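Local coordinates for protein transcriptional regulator, MarR/EmrR family (Clostridium acetobutylicum, PDB 3JW4) that probably binds DNA as a transcription factor of the MarR family, with a helix-turn-helix domain in each of two subunits, at residues 33-44 with 110-120. Numbering follows the deposited sequence.
Sequences RLAELGLNSQQG and LVEEFNNIFLE
Arg33 and Glu120 form the salt bridge of a contact that is otherwise mostly apolar. Both amino groups of the guanidinium turn to one oxygen: NH2 lies 2.8 Å from Glu120 OE1, while the second bond, from NH1, is weak. NH2 approaches OE1 from above the carboxylate plane, which stands 71° from the guanidinium, and Ile117 CG1 lies over one guanidinium face. Where helix 14-35 ends, a Schellman motif with Gly38 at C-prime pairs Leu39 N with Leu34 O and Gly38 N with Ala35 O; Leu34 O has a second donor in Leu37 N. The next helix opens with a capping box, in which Gln43 N donates to Asn40 OD1 (3.1 Å) and Asn40 N to Gln43 OE1 (2.9 Å). A water bonded to Asn115 OD1 also reaches Gly44 O, weakly. Phe114 lays one ring face against Gly44 CA. Leu34 crosses that ring at about a right angle, its CD2 branch 3.4 Å from Phe114 CD1 and 3.7 Å from Ile117 CD1. Leu39 CD1 makes an off-centre CH-pi contact with the ring and meets Leu110 CD1 at 3.7 Å. Ser41 CB sits at the edge of the Phe118 ring. Helix 105-126 thus packs against the end of helix 14-35, the linking turn and the start of helix 41-53; Ile47 of helix 41-53 touches Leu110 and Phe114, and Phe118 also touches Thr13 of the second subunit.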
ATOM      1  N   ARG B  33      13.711   9.603   0.094  1.00 32.14           N
ATOM      2  CA  ARG B  33      15.042   9.536  -0.530  1.00 32.47           C
ATOM      3  C   ARG B  33      15.011   9.655  -2.080  1.00 31.93           C
ATOM      4  O   ARG B  33      15.988  10.063  -2.732  1.00 31.19           O
ATOM      5  CB  ARG B  33      15.743   8.246  -0.104  1.00 33.19           C
ATOM      6  CG  ARG B  33      17.087   8.510   0.577  1.00 36.17           C
ATOM      7  CD  ARG B  33      17.708   7.238   1.153  1.00 38.60           C
ATOM      8  NE  ARG B  33      19.013   6.946   0.555  1.00 40.51           N
ATOM      9  CZ  ARG B  33      19.756   5.882   0.845  1.00 43.05           C
ATOM     10  NH1 ARG B  33      20.919   5.714   0.227  1.00 44.77           N
ATOM     11  NH2 ARG B  33      19.355   4.991   1.754  1.00 43.14           N
ATOM     12  N   LEU B  34      13.874   9.297  -2.658  1.00 31.07           N
ATOM     13  CA  LEU B  34      13.678   9.396  -4.087  1.00 30.56           C
ATOM     14  C   LEU B  34      13.206  10.798  -4.474  1.00 31.18           C
ATOM     15  O   LEU B  34      13.637  11.342  -5.503  1.00 30.01           O
ATOM     16  CB  LEU B  34      12.641   8.376  -4.533  1.00 29.72           C
ATOM     17  CG  LEU B  34      13.065   6.923  -4.380  1.00 28.69           C
ATOM     18  CD1 LEU B  34      11.813   6.036  -4.454  1.00 27.38           C
ATOM     19  CD2 LEU B  34      14.104   6.558  -5.424  1.00 25.25           C
ATOM     20  N   ALA B  35      12.294  11.343  -3.659  1.00 31.43           N
ATOM     21  CA  ALA B  35      11.651  12.649  -3.893  1.00 32.24           C
ATOM     22  C   ALA B  35      12.680  13.759  -4.005  1.00 32.95           C
ATOM     23  O   ALA B  35      12.491  14.714  -4.772  1.00 32.60           O
ATOM     24  CB  ALA B  35      10.651  12.983  -2.758  1.00 32.00           C
ATOM     25  N   GLU B  36      13.768  13.629  -3.250  1.00 33.56           N
ATOM     26  CA  GLU B  36      14.875  14.580  -3.342  1.00 34.50           C
ATOM     27  C   GLU B  36      15.460  14.597  -4.757  1.00 33.95           C
ATOM     28  O   GLU B  36      15.921  15.632  -5.235  1.00 34.33           O
ATOM     29  CB  GLU B  36      15.959  14.304  -2.274  1.00 34.65           C
ATOM     30  CG  GLU B  36      16.018  15.338  -1.159  1.00 35.78           C
ATOM     31  CD  GLU B  36      14.863  15.256  -0.164  1.00 36.86           C
ATOM     32  OE1 GLU B  36      14.693  14.181   0.474  1.00 39.54           O
ATOM     33  OE2 GLU B  36      14.147  16.271   0.004  1.00 30.47           O
ATOM     34  N   LEU B  37      15.385  13.466  -5.438  1.00 34.03           N
ATOM     35  CA  LEU B  37      15.889  13.350  -6.819  1.00 33.73           C
ATOM     36  C   LEU B  37      14.813  13.556  -7.874  1.00 33.32           C
ATOM     37  O   LEU B  37      14.991  13.153  -9.014  1.00 33.20           O
ATOM     38  CB  LEU B  37      16.519  11.976  -7.041  1.00 33.40           C
ATOM     39  CG  LEU B  37      17.448  11.486  -5.936  1.00 32.62           C
ATOM     40  CD1 LEU B  37      17.971  10.077  -6.346  1.00 35.57           C
ATOM     41  CD2 LEU B  37      18.560  12.494  -5.701  1.00 33.09           C
ATOM     42  N   GLY B  38      13.686  14.152  -7.483  1.00 33.21           N
ATOM     43  CA  GLY B  38      12.559  14.354  -8.394  1.00 32.54           C
ATOM     44  C   GLY B  38      12.063  13.083  -9.046  1.00 32.01           C
ATOM     45  O   GLY B  38      11.473  13.129 -10.140  1.00 31.68           O
ATOM     46  N   LEU B  39      12.308  11.952  -8.365  1.00 31.40           N
ATOM     47  CA  LEU B  39      11.876  10.633  -8.809  1.00 30.98           C
ATOM     48  C   LEU B  39      10.812  10.083  -7.873  1.00 29.65           C
ATOM     49  O   LEU B  39      10.521  10.672  -6.801  1.00 30.22           O
ATOM     50  CB  LEU B  39      13.044   9.671  -8.807  1.00 31.88           C
ATOM     51  CG  LEU B  39      14.179   9.887  -9.810  1.00 34.37           C
ATOM     52  CD1 LEU B  39      15.484   9.274  -9.237  1.00 35.75           C
ATOM     53  CD2 LEU B  39      13.826   9.284 -11.178  1.00 36.81           C
ATOM     54  N   ASN B  40      10.215   8.974  -8.288  1.00 26.64           N
ATOM     55  CA  ASN B  40       9.307   8.240  -7.429  1.00 25.51           C
ATOM     56  C   ASN B  40       9.489   6.757  -7.693  1.00 24.09           C
ATOM     57  O   ASN B  40      10.107   6.365  -8.681  1.00 22.65           O
ATOM     58  CB  ASN B  40       7.859   8.689  -7.630  1.00 25.46           C
ATOM     59  CG  ASN B  40       7.414   8.568  -9.070  1.00 26.22           C
ATOM     60  OD1 ASN B  40       7.157   7.477  -9.555  1.00 27.41           O
ATOM     61  ND2 ASN B  40       7.326   9.692  -9.760  1.00 28.92           N
ATOM     62  N   SER B  41       8.964   5.936  -6.802  1.00 23.23           N
ATOM     63  CA  SER B  41       9.246   4.513  -6.837  1.00 23.36           C
ATOM     64  C   SER B  41       8.649   3.789  -8.069  1.00 23.37           C
ATOM     65  O   SER B  41       9.212   2.786  -8.544  1.00 21.91           O
ATOM     66  CB  SER B  41       8.761   3.859  -5.546  1.00 23.54           C
ATOM     67  OG  SER B  41       7.370   3.945  -5.485  1.00 24.16           O
ATOM     68  N   GLN B  42       7.528   4.296  -8.566  1.00 22.65           N
ATOM     69  CA  GLN B  42       6.893   3.713  -9.733  1.00 24.44           C
ATOM     70  C   GLN B  42       7.766   3.918 -11.002  1.00 23.96           C
ATOM     71  O   GLN B  42       7.957   2.974 -11.782  1.00 22.69           O
ATOM     72  CB  GLN B  42       5.464   4.245  -9.893  1.00 25.33           C
ATOM     73  CG  GLN B  42       4.859   4.079 -11.281  1.00 30.14           C
ATOM     74  CD  GLN B  42       3.327   3.884 -11.278  1.00 35.72           C
ATOM     75  OE1 GLN B  42       2.578   4.541 -10.514  1.00 37.81           O
ATOM     76  NE2 GLN B  42       2.859   2.962 -12.145  1.00 37.70           N
ATOM     77  N   GLN B  43       8.316   5.111 -11.175  1.00 23.77           N
ATOM     78  CA  GLN B  43       9.276   5.370 -12.247  1.00 24.92           C
ATOM     79  C   GLN B  43      10.480   4.465 -12.150  1.00 24.20           C
ATOM     80  O   GLN B  43      10.932   3.958 -13.145  1.00 23.04           O
ATOM     81  CB  GLN B  43       9.830   6.776 -12.209  1.00 25.07           C
ATOM     82  CG  GLN B  43       8.847   7.823 -12.501  1.00 28.79           C
ATOM     83  CD  GLN B  43       9.396   9.182 -12.107  1.00 30.52           C
ATOM     84  OE1 GLN B  43      10.205   9.291 -11.180  1.00 33.11           O
ATOM     85  NE2 GLN B  43       8.993  10.197 -12.820  1.00 29.07           N
ATOM     86  N   GLY B  44      10.997   4.301 -10.938  1.00 24.30           N
ATOM     87  CA  GLY B  44      12.141   3.427 -10.679  1.00 23.86           C
ATOM     88  C   GLY B  44      11.889   1.982 -11.027  1.00 24.11           C
ATOM     89  O   GLY B  44      12.694   1.360 -11.705  1.00 23.49           O
ATOM     90  N   LEU B 110      20.796   5.749 -13.599  1.00 15.82           N
ATOM     91  CA  LEU B 110      19.678   6.027 -12.690  1.00 17.55           C
ATOM     92  C   LEU B 110      19.051   4.751 -12.067  1.00 17.65           C
ATOM     93  O   LEU B 110      18.678   4.771 -10.900  1.00 17.23           O
ATOM     94  CB  LEU B 110      18.599   6.803 -13.431  1.00 18.42           C
ATOM     95  CG  LEU B 110      17.376   7.367 -12.715  1.00 20.37           C
ATOM     96  CD1 LEU B 110      17.687   8.658 -12.098  1.00 21.89           C
ATOM     97  CD2 LEU B 110      16.217   7.517 -13.717  1.00 22.47           C
ATOM     98  N   VAL B 111      18.932   3.669 -12.846  1.00 17.61           N
ATOM     99  CA  VAL B 111      18.453   2.389 -12.339  1.00 18.06           C
ATOM    100  C   VAL B 111      19.301   1.987 -11.130  1.00 17.34           C
ATOM    101  O   VAL B 111      18.795   1.550 -10.119  1.00 16.21           O
ATOM    102  CB  VAL B 111      18.569   1.277 -13.410  1.00 18.78           C
ATOM    103  CG1 VAL B 111      18.690  -0.108 -12.743  1.00 19.64           C
ATOM    104  CG2 VAL B 111      17.377   1.310 -14.370  1.00 21.46           C
ATOM    105  N   GLU B 112      20.608   2.175 -11.240  1.00 17.22           N
ATOM    106  CA  GLU B 112      21.500   1.744 -10.198  1.00 17.51           C
ATOM    107  C   GLU B 112      21.298   2.564  -8.926  1.00 18.08           C
ATOM    108  O   GLU B 112      21.265   1.997  -7.841  1.00 17.30           O
ATOM    109  CB  GLU B 112      22.967   1.769 -10.651  1.00 17.92           C
ATOM    110  CG  GLU B 112      23.848   0.956  -9.704  1.00 19.40           C
ATOM    111  CD  GLU B 112      25.326   1.132  -9.958  1.00 21.46           C
ATOM    112  OE1 GLU B 112      25.740   1.470 -11.108  1.00 21.60           O
ATOM    113  OE2 GLU B 112      26.074   0.942  -8.977  1.00 23.20           O
ATOM    114  N   GLU B 113      21.132   3.876  -9.047  1.00 18.73           N
ATOM    115  CA  GLU B 113      20.856   4.695  -7.873  1.00 20.64           C
ATOM    116  C   GLU B 113      19.502   4.308  -7.243  1.00 20.68           C
ATOM    117  O   GLU B 113      19.459   4.184  -6.046  1.00 19.51           O
ATOM    118  CB  GLU B 113      20.919   6.205  -8.154  1.00 21.54           C
ATOM    119  CG  GLU B 113      22.315   6.741  -8.583  1.00 25.37           C
ATOM    120  CD  GLU B 113      23.291   7.016  -7.415  1.00 30.01           C
ATOM    121  OE1 GLU B 113      22.979   6.675  -6.244  1.00 34.70           O
ATOM    122  OE2 GLU B 113      24.392   7.571  -7.678  1.00 33.06           O
ATOM    123  N   PHE B 114      18.452   4.076  -8.053  1.00 21.64           N
ATOM    124  CA  PHE B 114      17.169   3.542  -7.569  1.00 22.98           C
ATOM    125  C   PHE B 114      17.428   2.274  -6.754  1.00 22.40           C
ATOM    126  O   PHE B 114      17.092   2.205  -5.593  1.00 21.01           O
ATOM    127  CB  PHE B 114      16.181   3.163  -8.702  1.00 23.36           C
ATOM    128  CG  PHE B 114      15.243   4.269  -9.132  1.00 28.70           C
ATOM    129  CD1 PHE B 114      14.236   4.728  -8.284  1.00 30.00           C
ATOM    130  CD2 PHE B 114      15.326   4.810 -10.432  1.00 33.52           C
ATOM    131  CE1 PHE B 114      13.358   5.731  -8.700  1.00 33.61           C
ATOM    132  CE2 PHE B 114      14.447   5.828 -10.867  1.00 35.13           C
ATOM    133  CZ  PHE B 114      13.461   6.296  -9.998  1.00 34.82           C
ATOM    134  N   ASN B 115      18.030   1.281  -7.401  1.00 23.07           N
ATOM    135  CA  ASN B 115      18.306  -0.002  -6.769  1.00 23.57           C
ATOM    136  C   ASN B 115      19.044   0.118  -5.450  1.00 23.60           C
ATOM    137  O   ASN B 115      18.684  -0.560  -4.495  1.00 22.19           O
ATOM    138  CB  ASN B 115      19.058  -0.944  -7.713  1.00 24.51           C
ATOM    139  CG  ASN B 115      18.169  -1.465  -8.830  1.00 26.79           C
ATOM    140  OD1 ASN B 115      16.980  -1.138  -8.886  1.00 31.43           O
ATOM    141  ND2 ASN B 115      18.742  -2.248  -9.737  1.00 30.54           N
ATOM    142  N   ASN B 116      20.043   0.990  -5.373  1.00 23.25           N
ATOM    143  CA  ASN B 116      20.756   1.157  -4.104  1.00 24.10           C
ATOM    144  C   ASN B 116      19.855   1.680  -2.983  1.00 23.83           C
ATOM    145  O   ASN B 116      19.984   1.246  -1.851  1.00 22.48           O
ATOM    146  CB  ASN B 116      21.979   2.048  -4.255  1.00 25.43           C
ATOM    147  CG  ASN B 116      22.988   1.466  -5.230  1.00 27.98           C
ATOM    148  OD1 ASN B 116      23.118   0.253  -5.341  1.00 31.74           O
ATOM    149  ND2 ASN B 116      23.656   2.324  -5.976  1.00 33.21           N
ATOM    150  N   ILE B 117      18.942   2.591  -3.303  1.00 23.14           N
ATOM    151  CA  ILE B 117      18.022   3.093  -2.307  1.00 23.01           C
ATOM    152  C   ILE B 117      17.150   1.941  -1.795  1.00 23.92           C
ATOM    153  O   ILE B 117      17.046   1.728  -0.582  1.00 23.26           O
ATOM    154  CB  ILE B 117      17.193   4.257  -2.852  1.00 23.03           C
ATOM    155  CG1 ILE B 117      18.114   5.469  -3.107  1.00 21.32           C
ATOM    156  CG2 ILE B 117      16.114   4.644  -1.865  1.00 22.65           C
ATOM    157  CD1 ILE B 117      17.377   6.698  -3.616  1.00 20.71           C
ATOM    158  N   PHE B 118      16.601   1.154  -2.714  1.00 24.59           N
ATOM    159  CA  PHE B 118      15.756   0.010  -2.343  1.00 25.69           C
ATOM    160  C   PHE B 118      16.523  -1.034  -1.535  1.00 26.25           C
ATOM    161  O   PHE B 118      15.967  -1.660  -0.627  1.00 25.21           O
ATOM    162  CB  PHE B 118      15.126  -0.654  -3.574  1.00 25.97           C
ATOM    163  CG  PHE B 118      14.191   0.252  -4.382  1.00 28.96           C
ATOM    164  CD1 PHE B 118      13.319   1.122  -3.764  1.00 30.93           C
ATOM    165  CD2 PHE B 118      14.161   0.161  -5.778  1.00 32.50           C
ATOM    166  CE1 PHE B 118      12.440   1.919  -4.519  1.00 33.49           C
ATOM    167  CE2 PHE B 118      13.302   0.961  -6.554  1.00 34.16           C
ATOM    168  CZ  PHE B 118      12.429   1.839  -5.916  1.00 34.68           C
ATOM    169  N   LEU B 119      17.794  -1.222  -1.856  1.00 26.88           N
ATOM    170  CA  LEU B 119      18.617  -2.172  -1.135  1.00 28.29           C
ATOM    171  C   LEU B 119      18.940  -1.718   0.315  1.00 28.97           C
ATOM    172  O   LEU B 119      18.986  -2.560   1.234  1.00 28.23           O
ATOM    173  CB  LEU B 119      19.900  -2.437  -1.891  1.00 29.28           C
ATOM    174  CG  LEU B 119      20.547  -3.779  -1.563  1.00 32.65           C
ATOM    175  CD1 LEU B 119      19.805  -4.925  -2.302  1.00 33.96           C
ATOM    176  CD2 LEU B 119      22.040  -3.747  -1.906  1.00 33.93           C
ATOM    177  N   GLU B 120      19.152  -0.413   0.530  1.00 28.63           N
ATOM    178  CA  GLU B 120      19.385   0.083   1.889  1.00 29.25           C
ATOM    179  C   GLU B 120      18.096  -0.046   2.718  1.00 28.60           C
ATOM    180  O   GLU B 120      18.158  -0.367   3.891  1.00 28.23           O
ATOM    181  CB  GLU B 120      19.897   1.525   1.920  1.00 29.61           C
ATOM    182  CG  GLU B 120      21.149   1.792   1.025  1.00 32.59           C
ATOM    183  CD  GLU B 120      22.111   2.860   1.584  1.00 36.50           C
ATOM    184  OE1 GLU B 120      21.674   3.680   2.441  1.00 38.04           O
ATOM    185  OE2 GLU B 120      23.303   2.874   1.156  1.00 36.07           O
TER
HETATM  186  O   HOH W   1      14.656  -1.010 -10.269  1.00 35.14           O